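Local coordinates for extracellular solute-binding protein family 5 (Brucella melitensis, PDB 4ONY) that probably serves as the periplasmic substrate-binding protein of an ABC transporter, capturing solutes, perhaps peptides, for uptake into the cell, at residues S342-G347 and E446-A451; A308-F313 and R350-F355; Q329-L334 and L459-E464; P395-S400 and R404-K409. All coordinates share one frame; numbering follows the deposited sequence.

Contact 1 of 4, residues S342-G347 and E446-A451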
loop_
_atom_site.group_PDB
_atom_site.type_symbol
_atom_site.label_atom_id
_atom_site.label_comp_id
_atom_site.label_asym_id
_atom_site.label_seq_id
_atom_site.Cartn_x
_atom_site.Cartn_y
_atom_site.Cartn_z
ATOM N N SER A 342 -24.435 0.276 -9.921
ATOM C CA SER A 342 -25.208 -0.129 -11.070
ATOM C C SER A 342 -25.212 0.937 -12.164
ATOM O O SER A 342 -25.022 0.629 -13.337
ATOM C CB SER A 342 -26.644 -0.439 -10.628
ATOM O OG SER A 342 -27.365 -0.827 -11.766
ATOM N N ASN A 343 -25.391 2.194 -11.766
ATOM C CA ASN A 343 -25.604 3.308 -12.702
ATOM C C ASN A 343 -24.379 4.055 -13.124
ATOM O O ASN A 343 -24.407 4.638 -14.178
ATOM C CB ASN A 343 -26.602 4.314 -12.121
ATOM C CG ASN A 343 -27.977 3.732 -12.034
ATOM O OD1 ASN A 343 -28.713 3.762 -13.020
ATOM N ND2 ASN A 343 -28.326 3.141 -10.894
ATOM N N LEU A 344 -23.332 4.074 -12.306
ATOM C CA LEU A 344 -22.115 4.823 -12.612
ATOM C C LEU A 344 -20.910 3.931 -12.964
ATOM O O LEU A 344 -20.034 4.354 -13.716
ATOM C CB LEU A 344 -21.712 5.674 -11.403
ATOM C CG LEU A 344 -22.782 6.599 -10.760
ATOM C CD1 LEU A 344 -22.152 7.422 -9.640
ATOM C CD2 LEU A 344 -23.406 7.523 -11.787
ATOM N N PHE A 345 -20.860 2.714 -12.413
ATOM C CA PHE A 345 -19.646 1.888 -12.414
ATOM C C PHE A 345 -19.837 0.484 -13.019
ATOM O O PHE A 345 -19.008 -0.391 -12.817
ATOM C CB PHE A 345 -19.112 1.767 -10.967
ATOM C CG PHE A 345 -18.863 3.094 -10.310
ATOM C CD1 PHE A 345 -18.151 4.097 -10.972
ATOM C CD2 PHE A 345 -19.357 3.356 -9.032
ATOM C CE1 PHE A 345 -17.923 5.327 -10.378
ATOM C CE2 PHE A 345 -19.104 4.584 -8.418
ATOM C CZ PHE A 345 -18.390 5.565 -9.087
ATOM N N ALA A 346 -20.911 0.305 -13.773
ATOM C CA ALA A 346 -21.178 -0.927 -14.525
ATOM C C ALA A 346 -21.113 -2.166 -13.621
ATOM O O ALA A 346 -20.725 -3.243 -14.064
ATOM C CB ALA A 346 -20.210 -1.056 -15.708
ATOM N N GLY A 347 -21.450 -1.995 -12.336
ATOM C CA GLY A 347 -21.474 -3.109 -11.413
ATOM C C GLY A 347 -20.123 -3.661 -11.009
ATOM O O GLY A 347 -20.066 -4.691 -10.354
ATOM N N GLU A 446 -16.685 14.717 -7.749
ATOM C CA GLU A 446 -17.955 15.366 -7.902
ATOM C C GLU A 446 -19.090 14.441 -8.215
ATOM O O GLU A 446 -20.189 14.607 -7.659
ATOM C CB GLU A 446 -17.938 16.347 -9.063
ATOM C CG GLU A 446 -17.738 17.748 -8.640
ATOM C CD GLU A 446 -18.023 18.652 -9.808
ATOM O OE1 GLU A 446 -19.182 19.176 -9.872
ATOM O OE2 GLU A 446 -17.101 18.748 -10.658
ATOM N N LYS A 447 -18.839 13.498 -9.114
ATOM C CA LYS A 447 -19.883 12.592 -9.521
ATOM C C LYS A 447 -20.408 11.777 -8.338
ATOM O O LYS A 447 -21.618 11.647 -8.167
ATOM C CB LYS A 447 -19.385 11.668 -10.604
ATOM C CG LYS A 447 -20.475 10.759 -11.143
ATOM C CD LYS A 447 -19.876 9.621 -11.973
ATOM C CE LYS A 447 -19.254 10.106 -13.269
ATOM N NZ LYS A 447 -18.491 8.994 -13.913
ATOM N N ILE A 448 -19.511 11.252 -7.512
ATOM C CA ILE A 448 -19.949 10.460 -6.351
ATOM C C ILE A 448 -20.543 11.339 -5.238
ATOM O O ILE A 448 -21.495 10.959 -4.568
ATOM C CB ILE A 448 -18.840 9.512 -5.849
ATOM C CG1 ILE A 448 -19.416 8.437 -4.957
ATOM C CG2 ILE A 448 -17.744 10.196 -5.082
ATOM C CD1 ILE A 448 -20.373 7.527 -5.696
ATOM N N ALA A 449 -20.033 12.544 -5.092
ATOM C CA ALA A 449 -20.576 13.481 -4.114
ATOM C C ALA A 449 -22.013 13.895 -4.498
ATOM O O ALA A 449 -22.885 14.018 -3.634
ATOM C CB ALA A 449 -19.698 14.692 -4.007
ATOM N N LEU A 450 -22.231 14.097 -5.794
ATOM C CA LEU A 450 -23.548 14.402 -6.321
ATOM C C LEU A 450 -24.517 13.301 -5.990
ATOM O O LEU A 450 -25.638 13.575 -5.650
ATOM C CB LEU A 450 -23.517 14.616 -7.847
ATOM C CG LEU A 450 -23.007 16.004 -8.272
ATOM C CD1 LEU A 450 -22.610 16.026 -9.755
ATOM C CD2 LEU A 450 -24.079 17.084 -8.017
ATOM N N ALA A 451 -24.091 12.049 -6.119
ATOM C CA ALA A 451 -24.977 10.938 -5.810
ATOM C C ALA A 451 -25.326 10.930 -4.306
ATOM O O ALA A 451 -26.474 10.736 -3.949
ATOM C CB ALA A 451 -24.358 9.623 -6.251
#

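Contact 2 of 4, residues A308-F313 and R350-F355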
loop_
_atom_site.group_PDB
_atom_site.type_symbol
_atom_site.label_atom_id
_atom_site.label_comp_id
_atom_site.label_asym_id
_atom_site.label_seq_id
_atom_site.Cartn_x
_atom_site.Cartn_y
_atom_site.Cartn_z
ATOM N N ALA A 308 -7.632 -4.073 0.543
ATOM C CA ALA A 308 -7.951 -3.068 -0.453
ATOM C C ALA A 308 -7.879 -1.702 0.247
ATOM O O ALA A 308 -8.339 -1.562 1.403
ATOM C CB ALA A 308 -9.345 -3.328 -0.986
ATOM N N ASP A 309 -7.276 -0.714 -0.401
ATOM C CA ASP A 309 -7.117 0.603 0.185
ATOM C C ASP A 309 -8.514 1.171 0.494
ATOM O O ASP A 309 -9.442 1.015 -0.305
ATOM C CB ASP A 309 -6.372 1.522 -0.778
ATOM C CG ASP A 309 -4.875 1.224 -0.855
ATOM O OD1 ASP A 309 -4.309 0.417 -0.055
ATOM O OD2 ASP A 309 -4.267 1.841 -1.717
ATOM N N MET A 310 -8.657 1.820 1.637
ATOM C CA MET A 310 -9.887 2.574 1.926
ATOM C C MET A 310 -10.069 3.773 0.981
ATOM O O MET A 310 -9.116 4.501 0.673
ATOM C CB MET A 310 -9.856 3.072 3.357
ATOM C CG MET A 310 -11.068 3.877 3.807
ATOM S SD MET A 310 -12.720 3.184 3.644
ATOM C CE MET A 310 -12.600 1.930 4.925
ATOM N N LEU A 311 -11.296 3.925 0.486
ATOM C CA LEU A 311 -11.795 5.148 -0.084
ATOM C C LEU A 311 -13.112 5.411 0.663
ATOM O O LEU A 311 -13.969 4.540 0.743
ATOM C CB LEU A 311 -12.071 5.004 -1.595
ATOM C CG LEU A 311 -12.728 6.190 -2.290
ATOM C CD1 LEU A 311 -11.838 7.431 -2.266
ATOM C CD2 LEU A 311 -13.048 5.863 -3.734
ATOM N N GLY A 312 -13.284 6.618 1.173
ATOM C CA GLY A 312 -14.513 6.970 1.876
ATOM C C GLY A 312 -14.754 8.443 1.946
ATOM O O GLY A 312 -13.815 9.232 1.720
ATOM N N PHE A 313 -15.993 8.838 2.294
ATOM C CA PHE A 313 -16.235 10.214 2.686
ATOM C C PHE A 313 -15.758 10.335 4.108
ATOM O O PHE A 313 -15.959 9.416 4.906
ATOM C CB PHE A 313 -17.699 10.590 2.601
ATOM C CG PHE A 313 -18.245 10.649 1.222
ATOM C CD1 PHE A 313 -17.934 11.708 0.381
ATOM C CD2 PHE A 313 -19.132 9.684 0.767
ATOM C CE1 PHE A 313 -18.472 11.804 -0.885
ATOM C CE2 PHE A 313 -19.696 9.793 -0.518
ATOM C CZ PHE A 313 -19.359 10.861 -1.340
ATOM N N ARG A 350 -17.175 -3.473 -5.445
ATOM C CA ARG A 350 -17.726 -4.105 -4.290
ATOM C C ARG A 350 -17.623 -3.122 -3.155
ATOM O O ARG A 350 -16.650 -2.345 -3.042
ATOM C CB ARG A 350 -16.962 -5.414 -3.942
ATOM C CG ARG A 350 -17.862 -6.634 -3.662
ATOM C CD ARG A 350 -18.106 -7.618 -4.865
ATOM N NE ARG A 350 -18.621 -6.955 -6.087
ATOM C CZ ARG A 350 -18.956 -7.554 -7.250
ATOM N NH1 ARG A 350 -19.352 -6.822 -8.287
ATOM N NH2 ARG A 350 -18.883 -8.868 -7.404
ATOM N N ARG A 351 -18.596 -3.199 -2.256
ATOM C CA ARG A 351 -18.658 -2.273 -1.141
ATOM C C ARG A 351 -17.482 -2.503 -0.183
ATOM O O ARG A 351 -17.176 -3.633 0.173
ATOM C CB ARG A 351 -19.965 -2.478 -0.344
ATOM C CG ARG A 351 -20.204 -1.373 0.698
ATOM C CD ARG A 351 -20.552 -0.026 0.069
ATOM N NE ARG A 351 -20.463 1.108 1.002
ATOM C CZ ARG A 351 -21.498 1.645 1.693
ATOM N NH1 ARG A 351 -22.725 1.167 1.597
ATOM N NH2 ARG A 351 -21.283 2.691 2.470
ATOM N N THR A 352 -16.856 -1.430 0.257
ATOM C CA THR A 352 -15.800 -1.515 1.261
ATOM C C THR A 352 -16.479 -1.385 2.623
ATOM O O THR A 352 -17.322 -0.516 2.831
ATOM C CB THR A 352 -14.778 -0.377 1.064
ATOM O OG1 THR A 352 -14.089 -0.540 -0.192
ATOM C CG2 THR A 352 -13.787 -0.370 2.200
ATOM N N GLN A 353 -16.106 -2.237 3.547
ATOM C CA GLN A 353 -16.685 -2.228 4.887
ATOM C C GLN A 353 -15.646 -2.011 6.040
ATOM O O GLN A 353 -16.012 -1.508 7.049
ATOM C CB GLN A 353 -17.387 -3.565 5.147
ATOM C CG GLN A 353 -18.398 -3.980 4.093
ATOM C CD GLN A 353 -19.100 -5.253 4.491
ATOM O OE1 GLN A 353 -19.885 -5.294 5.399
ATOM N NE2 GLN A 353 -18.712 -6.323 3.870
ATOM N N SER A 354 -14.410 -2.464 5.862
ATOM C CA SER A 354 -13.371 -2.473 6.891
ATOM C C SER A 354 -12.200 -1.594 6.439
ATOM O O SER A 354 -11.959 -1.473 5.233
ATOM C CB SER A 354 -12.848 -3.903 7.022
ATOM O OG SER A 354 -11.687 -4.028 7.846
ATOM N N PHE A 355 -11.445 -1.101 7.409
ATOM C CA PHE A 355 -10.185 -0.433 7.133
ATOM C C PHE A 355 -9.069 -1.424 6.768
ATOM O O PHE A 355 -8.003 -0.987 6.390
ATOM C CB PHE A 355 -9.802 0.447 8.323
ATOM C CG PHE A 355 -10.742 1.613 8.520
ATOM C CD1 PHE A 355 -10.524 2.784 7.871
ATOM C CD2 PHE A 355 -11.846 1.501 9.308
ATOM C CE1 PHE A 355 -11.369 3.846 8.022
ATOM C CE2 PHE A 355 -12.727 2.555 9.465
ATOM C CZ PHE A 355 -12.477 3.737 8.832
HETATM O O HOH W 1 -9.610 -0.804 3.767
HETATM O O HOH W 2 -12.107 1.134 -0.490
HETATM O O HOH W 3 -7.315 1.052 4.371
#

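Contact 3 of 4, residues Q329-L334 and L459-E464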
loop_
_atom_site.group_PDB
_atom_site.type_symbol
_atom_site.label_atom_id
_atom_site.label_comp_id
_atom_site.label_asym_id
_atom_site.label_seq_id
_atom_site.Cartn_x
_atom_site.Cartn_y
_atom_site.Cartn_z
ATOM N N GLN A 329 -23.160 8.351 12.200
ATOM C CA GLN A 329 -23.736 7.034 11.926
ATOM C C GLN A 329 -24.974 7.137 11.021
ATOM O O GLN A 329 -25.079 6.422 10.035
ATOM C CB GLN A 329 -24.105 6.352 13.237
ATOM C CG GLN A 329 -24.518 4.884 13.200
ATOM C CD GLN A 329 -25.076 4.446 14.572
ATOM O OE1 GLN A 329 -25.160 5.239 15.554
ATOM N NE2 GLN A 329 -25.467 3.245 14.644
ATOM N N ALA A 330 -25.910 8.032 11.364
ATOM C CA ALA A 330 -27.096 8.280 10.528
ATOM C C ALA A 330 -26.721 8.665 9.095
ATOM O O ALA A 330 -27.284 8.122 8.123
ATOM C CB ALA A 330 -27.942 9.405 11.120
ATOM N N LEU A 331 -25.819 9.626 8.951
ATOM C CA LEU A 331 -25.492 10.132 7.601
ATOM C C LEU A 331 -24.800 9.077 6.734
ATOM O O LEU A 331 -25.012 9.038 5.537
ATOM C CB LEU A 331 -24.637 11.388 7.661
ATOM C CG LEU A 331 -25.340 12.569 8.355
ATOM C CD1 LEU A 331 -24.417 13.776 8.423
ATOM C CD2 LEU A 331 -26.699 12.988 7.865
ATOM N N GLY A 332 -23.956 8.261 7.357
ATOM C CA GLY A 332 -23.366 7.093 6.727
ATOM C C GLY A 332 -24.386 6.124 6.131
ATOM O O GLY A 332 -24.112 5.524 5.102
ATOM N N LEU A 333 -25.554 5.972 6.751
ATOM C CA LEU A 333 -26.526 4.994 6.255
ATOM C C LEU A 333 -27.124 5.438 4.917
ATOM O O LEU A 333 -27.676 4.612 4.181
ATOM C CB LEU A 333 -27.666 4.828 7.279
ATOM C CG LEU A 333 -27.290 4.287 8.637
ATOM C CD1 LEU A 333 -28.461 4.456 9.599
ATOM C CD2 LEU A 333 -26.831 2.842 8.561
ATOM N N LEU A 334 -27.015 6.735 4.595
ATOM C CA LEU A 334 -27.730 7.282 3.449
ATOM C C LEU A 334 -27.031 7.136 2.088
ATOM O O LEU A 334 -27.677 7.314 1.031
ATOM C CB LEU A 334 -28.066 8.738 3.698
ATOM C CG LEU A 334 -28.969 8.955 4.894
ATOM C CD1 LEU A 334 -29.110 10.420 5.138
ATOM C CD2 LEU A 334 -30.350 8.344 4.643
ATOM N N LEU A 459 -33.616 13.631 2.917
ATOM C CA LEU A 459 -33.900 13.799 4.347
ATOM C C LEU A 459 -33.958 15.257 4.845
ATOM O O LEU A 459 -33.956 15.502 6.041
ATOM C CB LEU A 459 -32.853 13.043 5.192
ATOM C CG LEU A 459 -33.371 11.768 5.838
ATOM C CD1 LEU A 459 -33.404 10.701 4.780
ATOM C CD2 LEU A 459 -32.458 11.317 6.969
ATOM N N GLY A 460 -33.947 16.206 3.934
ATOM C CA GLY A 460 -33.959 17.601 4.278
ATOM C C GLY A 460 -32.597 18.209 4.591
ATOM O O GLY A 460 -32.533 19.287 5.203
ATOM N N ILE A 461 -31.533 17.560 4.157
ATOM C CA ILE A 461 -30.188 18.069 4.419
ATOM C C ILE A 461 -29.590 18.777 3.176
ATOM O O ILE A 461 -29.577 18.211 2.101
ATOM C CB ILE A 461 -29.258 16.931 4.839
ATOM C CG1 ILE A 461 -29.866 16.208 6.028
ATOM C CG2 ILE A 461 -27.851 17.464 5.140
ATOM C CD1 ILE A 461 -29.135 14.953 6.396
ATOM N N ALA A 462 -29.109 20.000 3.338
ATOM C CA ALA A 462 -28.580 20.749 2.230
ATOM C C ALA A 462 -27.040 20.530 2.156
ATOM O O ALA A 462 -26.309 20.789 3.102
ATOM C CB ALA A 462 -28.913 22.218 2.406
ATOM N N VAL A 463 -26.558 20.070 1.033
ATOM C CA VAL A 463 -25.150 19.819 0.861
ATOM C C VAL A 463 -24.588 20.597 -0.280
ATOM O O VAL A 463 -25.135 20.544 -1.345
ATOM C CB VAL A 463 -24.944 18.322 0.555
ATOM C CG1 VAL A 463 -23.482 18.009 0.324
ATOM C CG2 VAL A 463 -25.488 17.484 1.685
ATOM N N GLU A 464 -23.507 21.340 -0.062
ATOM C CA GLU A 464 -22.837 22.098 -1.118
ATOM C C GLU A 464 -21.621 21.319 -1.614
ATOM O O GLU A 464 -20.851 20.808 -0.809
ATOM C CB GLU A 464 -22.398 23.459 -0.566
ATOM C CG GLU A 464 -23.553 24.290 0.027
ATOM C CD GLU A 464 -23.079 25.371 0.969
ATOM O OE1 GLU A 464 -21.873 25.496 1.324
ATOM O OE2 GLU A 464 -23.955 26.112 1.412
#

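Contact 4 of 4, residues P395-S400 and R404-K409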
loop_
_atom_site.group_PDB
_atom_site.type_symbol
_atom_site.label_atom_id
_atom_site.label_comp_id
_atom_site.label_asym_id
_atom_site.label_seq_id
_atom_site.Cartn_x
_atom_site.Cartn_y
_atom_site.Cartn_z
ATOM N N PRO A 395 -25.570 -0.623 5.055
ATOM C CA PRO A 395 -26.803 -0.954 4.331
ATOM C C PRO A 395 -26.599 -1.412 2.894
ATOM O O PRO A 395 -25.780 -0.833 2.163
ATOM C CB PRO A 395 -27.583 0.372 4.298
ATOM C CG PRO A 395 -26.932 1.249 5.260
ATOM C CD PRO A 395 -25.534 0.789 5.473
ATOM N N VAL A 396 -27.366 -2.424 2.492
ATOM C CA VAL A 396 -27.495 -2.836 1.098
ATOM C C VAL A 396 -28.898 -2.405 0.671
ATOM O O VAL A 396 -29.878 -2.838 1.255
ATOM C CB VAL A 396 -27.312 -4.354 0.956
ATOM C CG1 VAL A 396 -27.591 -4.836 -0.478
ATOM C CG2 VAL A 396 -25.897 -4.790 1.427
ATOM N N THR A 397 -29.001 -1.507 -0.296
ATOM C CA THR A 397 -30.319 -1.018 -0.726
ATOM C C THR A 397 -30.869 -1.879 -1.846
ATOM O O THR A 397 -30.198 -2.788 -2.319
ATOM C CB THR A 397 -30.240 0.407 -1.299
ATOM O OG1 THR A 397 -29.513 0.386 -2.532
ATOM C CG2 THR A 397 -29.559 1.349 -0.311
ATOM N N ASP A 398 -32.068 -1.522 -2.303
ATOM C CA ASP A 398 -32.665 -2.131 -3.466
ATOM C C ASP A 398 -32.091 -1.561 -4.771
ATOM O O ASP A 398 -32.564 -1.890 -5.829
ATOM C CB ASP A 398 -34.212 -1.956 -3.438
ATOM C CG ASP A 398 -34.660 -0.474 -3.408
ATOM O OD1 ASP A 398 -33.812 0.452 -3.558
ATOM O OD2 ASP A 398 -35.882 -0.234 -3.212
ATOM N N GLY A 399 -31.112 -0.671 -4.721
ATOM C CA GLY A 399 -30.536 -0.143 -5.957
ATOM C C GLY A 399 -31.322 0.983 -6.593
ATOM O O GLY A 399 -30.893 1.538 -7.617
ATOM N N SER A 400 -32.427 1.377 -5.965
ATOM C CA SER A 400 -33.298 2.376 -6.546
ATOM C C SER A 400 -32.738 3.776 -6.466
ATOM O O SER A 400 -33.143 4.627 -7.232
ATOM C CB SER A 400 -34.669 2.365 -5.824
ATOM O OG SER A 400 -34.539 2.827 -4.467
ATOM N N ARG A 404 -36.395 3.473 1.217
ATOM C CA ARG A 404 -36.970 4.007 2.440
ATOM C C ARG A 404 -36.378 3.359 3.698
ATOM O O ARG A 404 -36.397 3.989 4.759
ATOM C CB ARG A 404 -38.510 3.844 2.456
ATOM N N VAL A 405 -35.801 2.153 3.580
ATOM C CA VAL A 405 -35.314 1.465 4.763
ATOM C C VAL A 405 -34.109 2.170 5.472
ATOM O O VAL A 405 -34.225 2.512 6.642
ATOM C CB VAL A 405 -35.091 -0.048 4.482
ATOM C CG1 VAL A 405 -34.331 -0.760 5.595
ATOM C CG2 VAL A 405 -36.464 -0.717 4.246
ATOM N N PRO A 406 -32.978 2.404 4.781
ATOM C CA PRO A 406 -31.906 3.087 5.502
ATOM C C PRO A 406 -32.311 4.483 5.877
ATOM O O PRO A 406 -31.805 5.011 6.841
ATOM C CB PRO A 406 -30.726 3.151 4.502
ATOM C CG PRO A 406 -31.153 2.403 3.288
ATOM C CD PRO A 406 -32.589 1.966 3.426
ATOM N N ALA A 407 -33.181 5.104 5.102
ATOM C CA ALA A 407 -33.608 6.468 5.422
ATOM C C ALA A 407 -34.417 6.567 6.735
ATOM O O ALA A 407 -34.248 7.525 7.483
ATOM C CB ALA A 407 -34.390 7.079 4.266
ATOM N N LYS A 408 -35.242 5.570 7.027
ATOM C CA LYS A 408 -35.993 5.551 8.266
ATOM C C LYS A 408 -35.020 5.353 9.445
ATOM O O LYS A 408 -35.227 5.937 10.502
ATOM C CB LYS A 408 -37.080 4.423 8.270
ATOM N N LYS A 409 -33.995 4.497 9.276
ATOM C CA LYS A 409 -33.029 4.272 10.359
ATOM C C LYS A 409 -32.268 5.592 10.625
ATOM O O LYS A 409 -32.029 5.944 11.777
ATOM C CB LYS A 409 -32.076 3.068 10.113
#

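Contact 1 of 4, residues S342-G347 and E446-A451
L344 and F345, at the C-terminal end of helix 337-344, pack against K447 and I448 of helix 443-458 in a small, partly buried helix-to-helix contact made by carbon atoms alone. The side chains of L344 and K447 run antiparallel alongside each other. In the lysine, CG anti to the backbone N (chi1 -176°) carries the chain out toward the leucine, and the bend at chi3 turns its end aside: K447 CD is 3.9 Å from L344 CD1 and 4.1 Å from L344 CD2. A lysine suits this margin because its methylenes can cover a leucine while the ammonium group is carried past it. Deeper in, I448 CD1 approaches L344 CD1 at 4.3 Å and also meets the edge of the F345 ring, 4.2 Å from F345 CE2. That ring is itself backed by its neighbour in sequence, for L344 CB sits over the centre of one face. Around the contact, F345 meets Y349 edge-to-face and the ring of Y561, while W339 touches L344 and A451, and A340 touches I448. Helix 443-458 meanwhile packs A449 and L450 on I465 of strand 462-467, and A449 also on T440 of strand 435-440.

Contact 2 of 4, residues A308-F313 and R350-F355
M310 meets T352, S354 and F355 through the end of its side chain, and the apolar part of this buried contact depends on that one flexible thioether. Its CG stands anti to the backbone N (chi1 180°), after which bends at chi2 and chi3 curl the methyl over one face of F355. M310 CE lies 3.9 Å from the ring centroid and 20° off the normal, a CH-pi contact displaced toward the rim near F355 CD1. The sulfur, M310 SD, comes obliquely at 5.2 Å from the same centroid. T352 CG2 closes in on M310 CE at 3.8 Å, and the carbonyl S354 O lies 3.5 Å from that methyl.

Polar linkage is left to water. One water donates to A308 O and S354 O, another connects M310 N with F355 O, and a third joins D309 O and L311 N to T352 OG1, which is 2.6 Å from it. T352 OG1 is also bonded to H562. Threonine suits this place, turning its methyl to the methionine and its hydroxyl to the polar partners.

The result is a Met-aromatic contact on strand 310-315, which lies between strands 557-562 and 484-489 in a mixed sheet of this solute-binding fold.

Contact 3 of 4, residues Q329-L334 and L459-E464
L331 and L334 meet I461 and L459 with branched aliphatic side chains throughout, so neither face nor edge of any ring enters between the two segments; aromatic groups come only from around them, with F322 touching L331, and F434 and F436 touching I461. L334 faces L459 as one fork against another, the two side chains lying aslant. L334 CD1 is 3.9 Å from L459 CD2, and L334 CD2 is equally far from L459 CD1, so each methyl has one counterpart. L459 reaches this pairing with chi1 at -106°, away from a staggered position. The second pair touches through single methyls: L331 CD2 and I461 CD1 are 3.5 Å apart, closer than usual for carbon atoms. I461 holds its CG1 branch anti to the carbonyl carbon and extends it at chi2 (172°), which puts CD1 at the far end of the chain, directed at the helix.

Between L459 and I461, G460 has positive phi and is the C-prime residue of a Schellman motif that ends helix 443-458; glycine suits these backbone angles, at which a side chain would press on the carbonyl oxygen of L459. The turn lets its flanking residues both point at helix 325-333; L456 of helix 443-458 also touches L331 and L334. With methyl contacts alone, the join depends on shape and exclusion of water; leucine and isoleucine suit this largely buried space, carrying no polar group.

Contact 4 of 4, residues P395-S400 and R404-K409
T397 meets P406 with one of its two branches and folds its own loop with the other. From CB, the methyl CG2 lies anti to the carbonyl carbon and reaches P406 CG at 4.1 Å, the two side chains crossing at about a right angle. The hydroxyl takes the remaining branch, lying between the backbone N and the carbonyl carbon (chi1 68°). There T397 OG1 accepts from G399 N at 2.9 Å in an ST turn, and it is also hydrogen-bonded to D336. Threonine is apt here because it offers a methyl to the proline and a hydroxyl to the turn.

P395 supplies the other apolar touch, its CB 4.2 Å from P406 CB. P406 belongs to the first part of helix 404-416, where a proline is well tolerated because its missing N-H is not needed for a helical bond.

Beyond T397 the loop tightens again. D398 OD1 accepts from S400 N at 2.9 Å, an Asx turn in which the donor stands well above the carboxylate plane, and from S400 OG at 2.6 Å, on the syn side. G399, between them, has positive phi, where a side chain would press on the carbonyl oxygen of D398. D403 binds D398 N and V405 N, linking loop to helix. The chemistry is thus divided: hydrogen bonds, some within the loop and some to D336, E338 and D403, hold its shape, while the touch on the helix is slight and apolar, near the surface.

How the contacts relate
The four contacts lie on one side of the chain's centre and interlock along the sequence. Contact 4 is local, and contacts 1 and 3 each span it in sequence; contact 2 crosses contacts 1 and 3. Strands 310-315, 350-351 and 462-467, used by contacts 2 and 3, belong to one mixed sheet. Helix 443-458 passes from contact 1 toward contact 3, about 17 Å away between centres. Contacts 1 and 2 touch where F313 CZ meets A449 CA at 4.0 Å. Contacts 3 and 4, with centres about 13 Å apart, touch through L333 and P406. Residues distant in sequence are thereby gathered round one mixed sheet and the helices that pack on it.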